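Local coordinates for protein PTS system, IIA component (Enterococcus faecalis, PDB 3BED) that probably acts as the IIA component of a mannose/sorbose-family sugar phosphotransferase system, relaying phosphoryl groups during sugar uptake, at residues L8-E18 and A32-T40; V92-A103 and A115-V126. One frame throughout, in Å; residues are numbered along the deposited sequence.

Overall arrangement
The two contacts lie about 15 Å apart, centre to centre, and both build on one four-stranded parallel sheet with the order 35-39, 7-13, 64-68, 89-93. Contact 1 (8-18 with 32-40) comes first in the chain and joins the strands at one side of the sheet; contact 2 (92-103 with 115-126) follows and packs helices 97-105 and 111-124 against each other beside strand 89-93 at the other side. They touch directly where Leu8 CD1 meets Ala103 CB at 3.7 Å and where Met16 approaches Leu95. Both also reach the second subunit, with which strand 89-93 pairs, so that the sheet runs on across the dimer interface.

Contact 1: L8-E18 and A32-T40; sequences LILMSHGRMAE and ADAAIVSMT
Ser12, near the C-terminal end of its strand, pairs on both sides of its backbone with 32-40: its N donates to Val37 O at 2.9 Å and its carbonyl accepts from Met39 N. Leu10 N donates to Ala35 O and Leu10 O accepts from Val37 N, and the series closes where Gly14 N meets Met39 O at 2.8 Å as the chain leaves the strand. A water draws the loop in further, donating to Gly14 O, accepting from Glu18 N and lying beside Ser38 OG. Beside it, Ser12 OG accepts from Ala17 N and donates to His13 O, tying the strand end to the first turn of the helix.

Strands 7-13 and 35-39 are the two strands of a beta-alpha-beta unit, with helix 16-28 as the right-handed crossover. The tight turn from His13 to Met16 delivers the chain into that helix, and Arg15, at its N-cap position, forms a salt bridge with Glu19 of the second subunit.

On the face covered by helix 16-28, Ile36 CD1 rests against Leu10 CB at 3.7 Å and also approaches Ala17 O, while Ile36 CG2, anti to the backbone N, faces Glu18. Ala34 CB fills in beside Leu8 CB. On the other face, Met11 and Val37 run side by side; a bend at chi3 (67°) folds Met11 CE back over Val37 CB at 3.6 Å. Met39, bent likewise, brings its CE to 3.4 Å from His13 CD2. Helices 44-59 and 74-82 cover this face, and the His13 carbonyl accepts from Ser23 of the second subunit.

Contact 2: V92-A103 and A115-V126; sequences VAGLNLAMAIEA and AAYLTQIGQSAV
Val92, in strand 89-93, turns both methyls to helix 111-124: CG2 lies 3.7 Å from Ala115 CB, and CG1 approaches Thr119 OG1. That hydroxyl donates to Ala115 O within its own helix and is also bonded to Thr128 of the second subunit.

Asn96 uses both ends of its amide. Its CG lies between the backbone N and carbonyl carbon (chi1 51°), which turns OD1 back to accept from Met99 N as the N-cap of helix 97-105, while ND2 donates to Gly122 O at 3.0 Å, with the acceptor in the amide plane. Two bonds thus fix the rotation of the amide, and ND2 has a further partner in Gly94 O of the second subunit.

Ala98 meets Ala125 methyl to methyl, CB to CB at a tight 3.5 Å, and Ile121 CG2 lies beside its carbonyl. The CA atoms of Met99 and Gly122, 5.1 Å apart, mark the nearest backbone approach of the two helices. Further on, Glu102 CG packs on Ile121 CG2 at 3.7 Å, the side chains crossing at about a right angle. Its OE1 takes a weak bond from Tyr117 OH, carboxylate and ring planes standing 89° apart, and Ile121 CG1 lies over one face of the ring, toward its rim. Ala103 CB closes the row against Leu118 CD1 at 3.7 Å.

Helical segments 97-103 and 115-124 run roughly antiparallel, at 144°, with axes 8.1 Å apart. Leu118 and Val92 also reach strand 64-68, Leu97 and Ala100 lean on helix 16-28, and strand 89-93 continues the sheet by antiparallel pairing with the second subunit.

Contact 1: L8-E18 and A32-T40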
ATOM      1  N   LEU A   8     -14.942  -8.429  -1.860  1.00 19.61           N
ATOM      2  CA  LEU A   8     -13.557  -7.909  -1.968  1.00 19.16           C
ATOM      3  C   LEU A   8     -12.537  -8.991  -1.717  1.00 17.85           C
ATOM      4  O   LEU A   8     -12.711  -9.876  -0.835  1.00 17.97           O
ATOM      5  CB  LEU A   8     -13.314  -6.762  -0.992  1.00 19.40           C
ATOM      6  CG  LEU A   8     -14.216  -5.551  -1.144  1.00 21.32           C
ATOM      7  CD1 LEU A   8     -13.854  -4.572  -0.025  1.00 23.94           C
ATOM      8  CD2 LEU A   8     -14.080  -4.896  -2.510  1.00 23.86           C
ATOM      9  N   ILE A   9     -11.450  -8.914  -2.487  1.00 17.63           N
ATOM     10  CA  ILE A   9     -10.321  -9.828  -2.320  1.00 17.00           C
ATOM     11  C   ILE A   9      -9.089  -8.935  -2.387  1.00 17.82           C
ATOM     12  O   ILE A   9      -8.927  -8.196  -3.358  1.00 18.48           O
ATOM     13  CB  ILE A   9     -10.254 -10.880  -3.432  1.00 16.88           C
ATOM     14  CG1 ILE A   9     -11.564 -11.700  -3.500  1.00 17.80           C
ATOM     15  CG2 ILE A   9      -9.005 -11.804  -3.183  1.00 17.91           C
ATOM     16  CD1 ILE A   9     -11.638 -12.695  -4.641  1.00 18.61           C
ATOM     17  N   LEU A  10      -8.203  -9.042  -1.415  1.00 16.66           N
ATOM     18  CA  LEU A  10      -6.901  -8.319  -1.528  1.00 17.07           C
ATOM     19  C   LEU A  10      -5.836  -9.356  -1.767  1.00 17.01           C
ATOM     20  O   LEU A  10      -5.810 -10.370  -1.093  1.00 17.49           O
ATOM     21  CB  LEU A  10      -6.584  -7.529  -0.230  1.00 17.55           C
ATOM     22  CG  LEU A  10      -7.669  -6.609   0.374  1.00 19.65           C
ATOM     23  CD1 LEU A  10      -7.079  -5.818   1.518  1.00 20.89           C
ATOM     24  CD2 LEU A  10      -8.245  -5.688  -0.681  1.00 20.03           C
HETATM   25  N   MSE A  11      -4.936  -9.082  -2.712  1.00 17.33           N
HETATM   26  CA  MSE A  11      -3.931 -10.064  -3.107  1.00 17.29           C
HETATM   27  C   MSE A  11      -2.594  -9.410  -3.165  1.00 16.46           C
HETATM   28  O   MSE A  11      -2.451  -8.295  -3.695  1.00 16.62           O
HETATM   29  CB  MSE A  11      -4.218 -10.623  -4.521  1.00 18.57           C
HETATM   30  CG  MSE A  11      -5.534 -11.308  -4.641  1.00 17.24           C
HETATM   31 SE   MSE A  11      -5.685 -12.221  -6.380  0.75 22.74          SE
HETATM   32  CE  MSE A  11      -4.415 -13.550  -6.198  1.00 17.99           C
ATOM     33  N   SER A  12      -1.588 -10.135  -2.662  1.00 15.37           N
ATOM     34  CA  SER A  12      -0.236  -9.568  -2.746  1.00 15.33           C
ATOM     35  C   SER A  12       0.855 -10.592  -2.719  1.00 15.80           C
ATOM     36  O   SER A  12       0.622 -11.745  -2.312  1.00 16.81           O
ATOM     37  CB  SER A  12       0.060  -8.597  -1.572  1.00 15.65           C
ATOM     38  OG  SER A  12       0.194  -9.258  -0.317  1.00 16.03           O
ATOM     39  N   HIS A  13       2.062 -10.158  -3.121  1.00 16.18           N
ATOM     40  CA  HIS A  13       3.265 -10.864  -2.686  1.00 16.22           C
ATOM     41  C   HIS A  13       3.281 -10.834  -1.170  1.00 16.25           C
ATOM     42  O   HIS A  13       3.036  -9.771  -0.580  1.00 17.10           O
ATOM     43  CB  HIS A  13       4.531 -10.131  -3.153  1.00 16.21           C
ATOM     44  CG  HIS A  13       4.662 -10.036  -4.639  1.00 16.37           C
ATOM     45  ND1 HIS A  13       3.890  -9.174  -5.399  1.00 16.08           N
ATOM     46  CD2 HIS A  13       5.456 -10.706  -5.512  1.00 18.01           C
ATOM     47  CE1 HIS A  13       4.241  -9.285  -6.672  1.00 17.01           C
ATOM     48  NE2 HIS A  13       5.186 -10.208  -6.771  1.00 17.92           N
ATOM     49  N   GLY A  14       3.578 -11.977  -0.535  1.00 16.76           N
ATOM     50  CA  GLY A  14       3.758 -12.008   0.909  1.00 16.70           C
ATOM     51  C   GLY A  14       2.461 -11.581   1.619  1.00 16.41           C
ATOM     52  O   GLY A  14       1.337 -11.830   1.129  1.00 16.38           O
ATOM     53  N   ARG A  15       2.638 -10.949   2.772  1.00 16.49           N
ATOM     54  CA  ARG A  15       1.505 -10.702   3.706  1.00 18.49           C
ATOM     55  C   ARG A  15       1.092  -9.248   3.691  1.00 17.11           C
ATOM     56  O   ARG A  15       0.383  -8.814   4.572  1.00 17.25           O
ATOM     57  CB  ARG A  15       1.866 -11.110   5.142  1.00 18.91           C
ATOM     58  CG  ARG A  15       2.149 -12.600   5.380  1.00 22.93           C
ATOM     59  CD  ARG A  15       2.586 -12.823   6.846  1.00 25.11           C
ATOM     60  NE  ARG A  15       1.490 -12.687   7.816  1.00 33.65           N
ATOM     61  CZ  ARG A  15       1.277 -11.670   8.661  1.00 40.50           C
ATOM     62  NH1 ARG A  15       2.074 -10.615   8.718  1.00 40.69           N
ATOM     63  NH2 ARG A  15       0.237 -11.712   9.474  1.00 41.88           N
HETATM   64  N   MSE A  16       1.500  -8.496   2.661  1.00 16.41           N
HETATM   65  CA  MSE A  16       1.121  -7.104   2.613  1.00 16.95           C
HETATM   66  C   MSE A  16      -0.427  -6.921   2.569  1.00 16.99           C
HETATM   67  O   MSE A  16      -0.991  -6.021   3.238  1.00 16.58           O
HETATM   68  CB  MSE A  16       1.764  -6.443   1.384  1.00 17.78           C
HETATM   69  CG  MSE A  16       1.382  -4.996   1.219  1.00 18.58           C
HETATM   70 SE   MSE A  16       2.109  -4.348  -0.466  0.75 23.04          SE
HETATM   71  CE  MSE A  16       1.611  -2.449  -0.299  1.00 21.02           C
ATOM     72  N   ALA A  17      -1.096  -7.729   1.738  1.00 16.16           N
ATOM     73  CA  ALA A  17      -2.561  -7.588   1.616  1.00 17.51           C
ATOM     74  C   ALA A  17      -3.192  -7.924   2.963  1.00 17.93           C
ATOM     75  O   ALA A  17      -4.108  -7.236   3.419  1.00 18.14           O
ATOM     76  CB  ALA A  17      -3.130  -8.513   0.541  1.00 18.18           C
ATOM     77  N   GLU A  18      -2.724  -9.009   3.586  1.00 18.73           N
ATOM     78  CA  GLU A  18      -3.243  -9.437   4.881  0.50 19.10           C
ATOM     79  C   GLU A  18      -3.206  -8.283   5.880  1.00 18.45           C
ATOM     80  O   GLU A  18      -4.185  -7.994   6.550  1.00 18.66           O
ATOM     81  CB  GLU A  18      -2.381 -10.579   5.404  0.50 20.59           C
ATOM     82  CG  GLU A  18      -2.768 -11.092   6.740  0.50 22.50           C
ATOM     83  CD  GLU A  18      -2.194 -12.468   6.953  0.50 28.95           C
ATOM     84  OE1 GLU A  18      -0.979 -12.564   7.214  0.50 24.56           O
ATOM     85  OE2 GLU A  18      -2.949 -13.450   6.843  0.50 26.88           O
ATOM     86  N   ALA A  32     -15.258  -4.132   7.823  1.00 29.04           N
ATOM     87  CA  ALA A  32     -14.324  -4.240   6.690  1.00 28.67           C
ATOM     88  C   ALA A  32     -13.981  -5.697   6.508  1.00 28.80           C
ATOM     89  O   ALA A  32     -13.457  -6.338   7.412  1.00 29.77           O
ATOM     90  CB  ALA A  32     -13.064  -3.412   6.940  1.00 29.05           C
ATOM     91  N   ASP A  33     -14.331  -6.237   5.345  1.00 27.98           N
ATOM     92  CA  ASP A  33     -14.139  -7.654   5.100  1.00 28.77           C
ATOM     93  C   ASP A  33     -13.633  -7.906   3.690  1.00 27.27           C
ATOM     94  O   ASP A  33     -14.096  -7.277   2.717  1.00 27.70           O
ATOM     95  CB  ASP A  33     -15.427  -8.438   5.350  1.00 30.50           C
ATOM     96  CG  ASP A  33     -15.163  -9.915   5.561  1.00 36.19           C
ATOM     97  OD1 ASP A  33     -13.999 -10.302   5.887  1.00 41.78           O
ATOM     98  OD2 ASP A  33     -16.124 -10.700   5.388  1.00 39.91           O
ATOM     99  N   ALA A  34     -12.681  -8.820   3.592  1.00 25.10           N
ATOM    100  CA  ALA A  34     -12.138  -9.214   2.296  1.00 23.45           C
ATOM    101  C   ALA A  34     -11.510 -10.561   2.452  1.00 22.78           C
ATOM    102  O   ALA A  34     -11.018 -10.910   3.553  1.00 24.58           O
ATOM    103  CB  ALA A  34     -11.103  -8.188   1.766  1.00 23.69           C
ATOM    104  N   ALA A  35     -11.570 -11.356   1.393  1.00 20.11           N
ATOM    105  CA  ALA A  35     -10.718 -12.553   1.339  1.00 19.40           C
ATOM    106  C   ALA A  35      -9.314 -12.082   0.997  1.00 20.24           C
ATOM    107  O   ALA A  35      -9.134 -10.964   0.523  1.00 20.07           O
ATOM    108  CB  ALA A  35     -11.233 -13.517   0.286  1.00 20.19           C
ATOM    109  N   ILE A  36      -8.330 -12.922   1.305  1.00 18.78           N
ATOM    110  CA  ILE A  36      -6.927 -12.537   1.086  1.00 19.13           C
ATOM    111  C   ILE A  36      -6.224 -13.645   0.351  1.00 19.17           C
ATOM    112  O   ILE A  36      -6.424 -14.823   0.667  1.00 19.17           O
ATOM    113  CB  ILE A  36      -6.192 -12.364   2.467  1.00 20.24           C
ATOM    114  CG1 ILE A  36      -6.841 -11.248   3.319  1.00 19.71           C
ATOM    115  CG2 ILE A  36      -4.729 -12.134   2.270  1.00 19.99           C
ATOM    116  CD1 ILE A  36      -6.784  -9.825   2.661  1.00 21.48           C
ATOM    117  N   VAL A  37      -5.394 -13.282  -0.624  1.00 18.62           N
ATOM    118  CA  VAL A  37      -4.362 -14.202  -1.168  1.00 18.08           C
ATOM    119  C   VAL A  37      -2.987 -13.625  -0.865  1.00 18.37           C
ATOM    120  O   VAL A  37      -2.662 -12.490  -1.294  1.00 18.75           O
ATOM    121  CB  VAL A  37      -4.474 -14.404  -2.678  1.00 19.12           C
ATOM    122  CG1 VAL A  37      -3.329 -15.329  -3.200  1.00 19.38           C
ATOM    123  CG2 VAL A  37      -5.859 -14.944  -3.033  1.00 18.61           C
ATOM    124  N   SER A  38      -2.224 -14.408  -0.116  1.00 18.72           N
ATOM    125  CA  SER A  38      -0.855 -14.096   0.276  1.00 19.71           C
ATOM    126  C   SER A  38       0.056 -15.041  -0.483  1.00 19.40           C
ATOM    127  O   SER A  38       0.113 -16.262  -0.171  1.00 22.67           O
ATOM    128  CB  SER A  38      -0.699 -14.347   1.778  1.00 21.04           C
ATOM    129  OG  SER A  38      -1.461 -13.378   2.500  1.00 22.10           O
HETATM  130  N   MSE A  39       0.713 -14.538  -1.529  1.00 19.31           N
HETATM  131  CA  MSE A  39       1.581 -15.419  -2.316  1.00 18.74           C
HETATM  132  C   MSE A  39       2.937 -15.512  -1.644  1.00 18.03           C
HETATM  133  O   MSE A  39       3.689 -14.545  -1.589  1.00 17.41           O
HETATM  134  CB  MSE A  39       1.771 -14.900  -3.752  1.00 19.41           C
HETATM  135  CG  MSE A  39       2.672 -15.848  -4.552  1.00 18.95           C
HETATM  136 SE   MSE A  39       3.055 -15.162  -6.331  0.75 22.64          SE
HETATM  137  CE  MSE A  39       4.262 -13.843  -5.809  1.00 21.14           C
ATOM    138  N   THR A  40       3.272 -16.670  -1.136  1.00 17.26           N
ATOM    139  CA  THR A  40       4.559 -16.810  -0.470  1.00 19.67           C
ATOM    140  C   THR A  40       5.663 -17.106  -1.479  1.00 19.46           C
ATOM    141  O   THR A  40       5.395 -17.311  -2.685  1.00 18.16           O
ATOM    142  CB  THR A  40       4.523 -17.963   0.522  1.00 20.22           C
ATOM    143  OG1 THR A  40       4.428 -19.181  -0.201  1.00 22.19           O
ATOM    144  CG2 THR A  40       3.334 -17.804   1.469  1.00 21.59           C
TER
HETATM  145  O   HOH W   1     -16.026  -8.736   0.792  1.00 26.23           O
HETATM  146  O   HOH W   2      -1.339 -10.952   1.964  1.00 18.02           O

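Contact 2: V92-A103 and A115-V126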
ATOM      1  N   VAL A  92      -8.228  -4.189  -9.769  1.00 18.25           N
ATOM      2  CA  VAL A  92      -7.501  -2.926  -9.711  1.00 17.42           C
ATOM      3  C   VAL A  92      -6.142  -3.196  -9.057  1.00 17.23           C
ATOM      4  O   VAL A  92      -6.065  -3.850  -8.001  1.00 17.54           O
ATOM      5  CB  VAL A  92      -8.273  -1.883  -8.886  1.00 17.82           C
ATOM      6  CG1 VAL A  92      -7.517  -0.563  -8.819  1.00 19.36           C
ATOM      7  CG2 VAL A  92      -9.690  -1.681  -9.491  1.00 17.43           C
ATOM      8  N   ALA A  93      -5.092  -2.677  -9.689  1.00 16.60           N
ATOM      9  CA  ALA A  93      -3.725  -2.838  -9.135  1.00 16.57           C
ATOM     10  C   ALA A  93      -3.283  -1.555  -8.418  1.00 16.19           C
ATOM     11  O   ALA A  93      -3.917  -0.506  -8.597  1.00 16.40           O
ATOM     12  CB  ALA A  93      -2.729  -3.163 -10.278  1.00 16.83           C
ATOM     13  N   GLY A  94      -2.206  -1.648  -7.612  1.00 15.02           N
ATOM     14  CA  GLY A  94      -1.644  -0.494  -6.932  1.00 15.37           C
ATOM     15  C   GLY A  94      -2.173  -0.315  -5.512  1.00 14.53           C
ATOM     16  O   GLY A  94      -2.104   0.784  -4.975  1.00 15.67           O
ATOM     17  N   LEU A  95      -2.651  -1.402  -4.880  1.00 14.78           N
ATOM     18  CA  LEU A  95      -3.273  -1.316  -3.547  1.00 14.40           C
ATOM     19  C   LEU A  95      -2.527  -0.422  -2.588  1.00 15.00           C
ATOM     20  O   LEU A  95      -1.340  -0.631  -2.345  1.00 15.34           O
ATOM     21  CB  LEU A  95      -3.271  -2.727  -2.931  1.00 14.62           C
ATOM     22  CG  LEU A  95      -3.771  -2.962  -1.506  1.00 15.77           C
ATOM     23  CD1 LEU A  95      -5.209  -2.505  -1.315  1.00 15.90           C
ATOM     24  CD2 LEU A  95      -3.614  -4.474  -1.090  1.00 17.23           C
ATOM     25  N   ASN A  96      -3.242   0.568  -2.037  1.00 15.92           N
ATOM     26  CA  ASN A  96      -2.756   1.340  -0.924  1.00 14.48           C
ATOM     27  C   ASN A  96      -3.899   1.442   0.092  1.00 15.33           C
ATOM     28  O   ASN A  96      -5.041   0.968  -0.162  1.00 14.75           O
ATOM     29  CB  ASN A  96      -2.195   2.719  -1.325  1.00 15.86           C
ATOM     30  CG  ASN A  96      -3.159   3.505  -2.185  1.00 14.53           C
ATOM     31  OD1 ASN A  96      -4.392   3.293  -2.124  1.00 14.21           O
ATOM     32  ND2 ASN A  96      -2.588   4.441  -3.026  1.00 14.77           N
ATOM     33  N   LEU A  97      -3.571   1.967   1.258  1.00 13.42           N
ATOM     34  CA  LEU A  97      -4.549   1.911   2.352  1.00 14.71           C
ATOM     35  C   LEU A  97      -5.805   2.714   2.022  1.00 14.59           C
ATOM     36  O   LEU A  97      -6.908   2.309   2.411  1.00 17.41           O
ATOM     37  CB  LEU A  97      -3.919   2.427   3.645  1.00 13.98           C
ATOM     38  CG  LEU A  97      -4.772   2.208   4.921  1.00 13.60           C
ATOM     39  CD1 LEU A  97      -5.226   0.747   5.125  1.00 14.42           C
ATOM     40  CD2 LEU A  97      -3.957   2.640   6.114  1.00 15.51           C
ATOM     41  N   ALA A  98      -5.664   3.854   1.345  1.00 15.37           N
ATOM     42  CA  ALA A  98      -6.848   4.622   1.064  1.00 15.74           C
ATOM     43  C   ALA A  98      -7.824   3.800   0.223  1.00 16.87           C
ATOM     44  O   ALA A  98      -9.052   3.902   0.396  1.00 17.00           O
ATOM     45  CB  ALA A  98      -6.466   5.917   0.330  1.00 16.89           C
HETATM   46  N   MSE A  99      -7.286   3.028  -0.717  1.00 16.58           N
HETATM   47  CA  MSE A  99      -8.155   2.231  -1.576  0.60 17.63           C
HETATM   48  C   MSE A  99      -8.903   1.196  -0.766  1.00 17.35           C
HETATM   49  O   MSE A  99     -10.112   0.963  -1.000  1.00 17.73           O
HETATM   50  CB  MSE A  99      -7.347   1.558  -2.687  0.60 17.32           C
HETATM   51  CG  MSE A  99      -6.895   2.476  -3.743  0.60 18.06           C
HETATM   52 SE   MSE A  99      -5.484   1.556  -4.768  0.46 22.84          SE
HETATM   53  CE  MSE A  99      -6.470  -0.213  -4.706  0.40 10.45           C
ATOM     54  N   ALA A 100      -8.211   0.573   0.187  1.00 17.51           N
ATOM     55  CA  ALA A 100      -8.827  -0.481   0.990  1.00 17.10           C
ATOM     56  C   ALA A 100      -9.904   0.086   1.903  1.00 17.94           C
ATOM     57  O   ALA A 100     -10.978  -0.530   2.055  1.00 18.63           O
ATOM     58  CB  ALA A 100      -7.768  -1.206   1.810  1.00 17.77           C
ATOM     59  N   ILE A 101      -9.609   1.229   2.546  1.00 16.01           N
ATOM     60  CA  ILE A 101     -10.633   1.907   3.383  1.00 16.86           C
ATOM     61  C   ILE A 101     -11.871   2.274   2.573  1.00 17.65           C
ATOM     62  O   ILE A 101     -13.012   1.996   3.009  1.00 18.03           O
ATOM     63  CB  ILE A 101     -10.020   3.195   4.058  1.00 17.73           C
ATOM     64  CG1 ILE A 101      -9.013   2.708   5.128  1.00 19.82           C
ATOM     65  CG2 ILE A 101     -11.150   4.222   4.457  1.00 20.58           C
ATOM     66  CD1 ILE A 101      -8.112   3.957   5.505  1.00 22.53           C
ATOM     67  N   GLU A 102     -11.664   2.927   1.426  1.00 17.97           N
ATOM     68  CA  GLU A 102     -12.827   3.286   0.643  1.00 19.22           C
ATOM     69  C   GLU A 102     -13.603   2.078   0.128  1.00 19.20           C
ATOM     70  O   GLU A 102     -14.834   2.134   0.056  1.00 20.58           O
ATOM     71  CB  GLU A 102     -12.460   4.256  -0.476  1.00 19.74           C
ATOM     72  CG  GLU A 102     -11.909   5.588   0.070  1.00 23.51           C
ATOM     73  CD  GLU A 102     -12.903   6.366   0.938  1.00 28.68           C
ATOM     74  OE1 GLU A 102     -14.139   6.170   0.840  1.00 32.33           O
ATOM     75  OE2 GLU A 102     -12.429   7.197   1.714  1.00 31.40           O
ATOM     76  N   ALA A 103     -12.920   0.994  -0.234  1.00 18.92           N
ATOM     77  CA  ALA A 103     -13.601  -0.209  -0.694  1.00 18.91           C
ATOM     78  C   ALA A 103     -14.461  -0.752   0.426  1.00 19.98           C
ATOM     79  O   ALA A 103     -15.592  -1.223   0.207  1.00 21.18           O
ATOM     80  CB  ALA A 103     -12.567  -1.228  -1.127  1.00 18.94           C
ATOM     81  N   ALA A 115     -14.723  -0.255  -9.342  1.00 22.24           N
ATOM     82  CA  ALA A 115     -13.326  -0.206  -9.814  1.00 20.72           C
ATOM     83  C   ALA A 115     -12.866   1.203 -10.250  1.00 21.56           C
ATOM     84  O   ALA A 115     -11.747   1.645  -9.948  1.00 21.25           O
ATOM     85  CB  ALA A 115     -13.097  -1.245 -10.931  1.00 21.24           C
ATOM     86  N   ALA A 116     -13.739   1.924 -10.948  1.00 21.29           N
ATOM     87  CA  ALA A 116     -13.365   3.244 -11.405  1.00 21.51           C
ATOM     88  C   ALA A 116     -13.165   4.189 -10.204  1.00 20.81           C
ATOM     89  O   ALA A 116     -12.202   4.950 -10.155  1.00 21.21           O
ATOM     90  CB  ALA A 116     -14.421   3.803 -12.389  1.00 22.52           C
ATOM     91  N   TYR A 117     -14.081   4.111  -9.234  1.00 20.55           N
ATOM     92  CA  TYR A 117     -13.999   4.921  -8.025  1.00 20.43           C
ATOM     93  C   TYR A 117     -12.686   4.641  -7.262  1.00 20.01           C
ATOM     94  O   TYR A 117     -11.970   5.577  -6.881  1.00 21.00           O
ATOM     95  CB  TYR A 117     -15.209   4.620  -7.130  1.00 22.27           C
ATOM     96  CG  TYR A 117     -15.148   5.333  -5.811  1.00 24.15           C
ATOM     97  CD1 TYR A 117     -15.177   6.741  -5.758  1.00 25.84           C
ATOM     98  CD2 TYR A 117     -15.030   4.608  -4.619  1.00 25.87           C
ATOM     99  CE1 TYR A 117     -15.118   7.406  -4.545  1.00 26.88           C
ATOM    100  CE2 TYR A 117     -14.965   5.269  -3.393  1.00 27.39           C
ATOM    101  CZ  TYR A 117     -15.022   6.668  -3.372  1.00 24.84           C
ATOM    102  OH  TYR A 117     -14.932   7.313  -2.146  1.00 28.11           O
ATOM    103  N   LEU A 118     -12.362   3.358  -7.072  1.00 19.63           N
ATOM    104  CA  LEU A 118     -11.183   3.001  -6.272  1.00 18.60           C
ATOM    105  C   LEU A 118      -9.893   3.302  -7.003  1.00 18.56           C
ATOM    106  O   LEU A 118      -8.869   3.565  -6.387  1.00 18.99           O
ATOM    107  CB  LEU A 118     -11.225   1.518  -5.891  1.00 17.52           C
ATOM    108  CG  LEU A 118     -12.383   1.155  -4.935  1.00 19.59           C
ATOM    109  CD1 LEU A 118     -12.314  -0.310  -4.697  1.00 20.80           C
ATOM    110  CD2 LEU A 118     -12.409   1.913  -3.621  1.00 20.68           C
ATOM    111  N   THR A 119      -9.932   3.258  -8.332  1.00 18.74           N
ATOM    112  CA  THR A 119      -8.796   3.711  -9.114  1.00 18.74           C
ATOM    113  C   THR A 119      -8.523   5.167  -8.839  1.00 18.85           C
ATOM    114  O   THR A 119      -7.367   5.575  -8.605  1.00 19.60           O
ATOM    115  CB  THR A 119      -8.979   3.426 -10.615  1.00 18.45           C
ATOM    116  OG1 THR A 119      -9.138   2.007 -10.764  1.00 18.68           O
ATOM    117  CG2 THR A 119      -7.772   3.887 -11.403  1.00 19.30           C
ATOM    118  N   GLN A 120      -9.580   5.972  -8.878  1.00 20.55           N
ATOM    119  CA  GLN A 120      -9.417   7.385  -8.608  1.00 20.80           C
ATOM    120  C   GLN A 120      -8.939   7.642  -7.177  1.00 21.49           C
ATOM    121  O   GLN A 120      -8.064   8.480  -6.960  1.00 22.02           O
ATOM    122  CB  GLN A 120     -10.719   8.120  -8.876  1.00 23.07           C
ATOM    123  CG  GLN A 120     -10.725   9.564  -8.446  1.00 26.19           C
ATOM    124  CD  GLN A 120     -11.291   9.733  -7.025  1.00 32.42           C
ATOM    125  OE1 GLN A 120     -12.413   9.265  -6.698  1.00 34.63           O
ATOM    126  NE2 GLN A 120     -10.502  10.381  -6.161  1.00 33.28           N
ATOM    127  N   ILE A 121      -9.523   6.930  -6.213  1.00 20.39           N
ATOM    128  CA  ILE A 121      -9.111   7.053  -4.791  1.00 19.75           C
ATOM    129  C   ILE A 121      -7.629   6.753  -4.662  1.00 19.15           C
ATOM    130  O   ILE A 121      -6.870   7.536  -4.022  1.00 19.52           O
ATOM    131  CB  ILE A 121      -9.942   6.116  -3.871  1.00 20.05           C
ATOM    132  CG1 ILE A 121     -11.370   6.655  -3.698  1.00 20.24           C
ATOM    133  CG2 ILE A 121      -9.275   5.923  -2.533  1.00 19.24           C
ATOM    134  CD1 ILE A 121     -11.480   8.138  -3.232  1.00 22.33           C
ATOM    135  N   GLY A 122      -7.228   5.626  -5.259  1.00 18.24           N
ATOM    136  CA  GLY A 122      -5.865   5.134  -5.069  1.00 17.12           C
ATOM    137  C   GLY A 122      -4.867   6.139  -5.656  1.00 17.76           C
ATOM    138  O   GLY A 122      -3.798   6.343  -5.080  1.00 18.88           O
ATOM    139  N   GLN A 123      -5.189   6.732  -6.821  1.00 18.28           N
ATOM    140  CA  GLN A 123      -4.302   7.724  -7.440  1.00 18.64           C
ATOM    141  C   GLN A 123      -4.251   8.986  -6.630  1.00 18.98           C
ATOM    142  O   GLN A 123      -3.159   9.512  -6.378  1.00 19.95           O
ATOM    143  CB  GLN A 123      -4.715   8.065  -8.894  1.00 19.73           C
ATOM    144  CG  GLN A 123      -4.628   6.835  -9.782  1.00 21.70           C
ATOM    145  CD  GLN A 123      -5.332   6.989 -11.107  1.00 26.00           C
ATOM    146  OE1 GLN A 123      -5.942   8.025 -11.385  1.00 29.85           O
ATOM    147  NE2 GLN A 123      -5.236   5.965 -11.953  1.00 24.09           N
ATOM    148  N   SER A 124      -5.407   9.453  -6.169  1.00 19.62           N
ATOM    149  CA  SER A 124      -5.467  10.703  -5.384  0.60 19.30           C
ATOM    150  C   SER A 124      -4.784  10.577  -4.043  1.00 19.67           C
ATOM    151  O   SER A 124      -4.380  11.581  -3.418  1.00 19.61           O
ATOM    152  CB  SER A 124      -6.909  11.167  -5.160  0.60 20.20           C
ATOM    153  OG  SER A 124      -7.506  11.533  -6.390  0.60 19.08           O
ATOM    154  N   ALA A 125      -4.690   9.323  -3.575  1.00 18.36           N
ATOM    155  CA  ALA A 125      -4.072   9.045  -2.277  1.00 19.19           C
ATOM    156  C   ALA A 125      -2.553   9.267  -2.249  1.00 18.46           C
ATOM    157  O   ALA A 125      -1.932   9.287  -1.180  1.00 18.65           O
ATOM    158  CB  ALA A 125      -4.350   7.601  -1.882  1.00 20.83           C
ATOM    159  N   VAL A 126      -1.947   9.270  -3.421  1.00 17.72           N
ATOM    160  CA  VAL A 126      -0.491   9.329  -3.513  1.00 17.61           C
ATOM    161  C   VAL A 126      -0.117  10.797  -3.725  1.00 18.92           C
ATOM    162  O   VAL A 126      -0.388  11.391  -4.786  1.00 19.91           O
ATOM    163  CB  VAL A 126       0.060   8.473  -4.675  1.00 17.02           C
ATOM    164  CG1 VAL A 126       1.567   8.701  -4.827  1.00 16.39           C
ATOM    165  CG2 VAL A 126      -0.312   6.939  -4.493  1.00 16.71           C
TER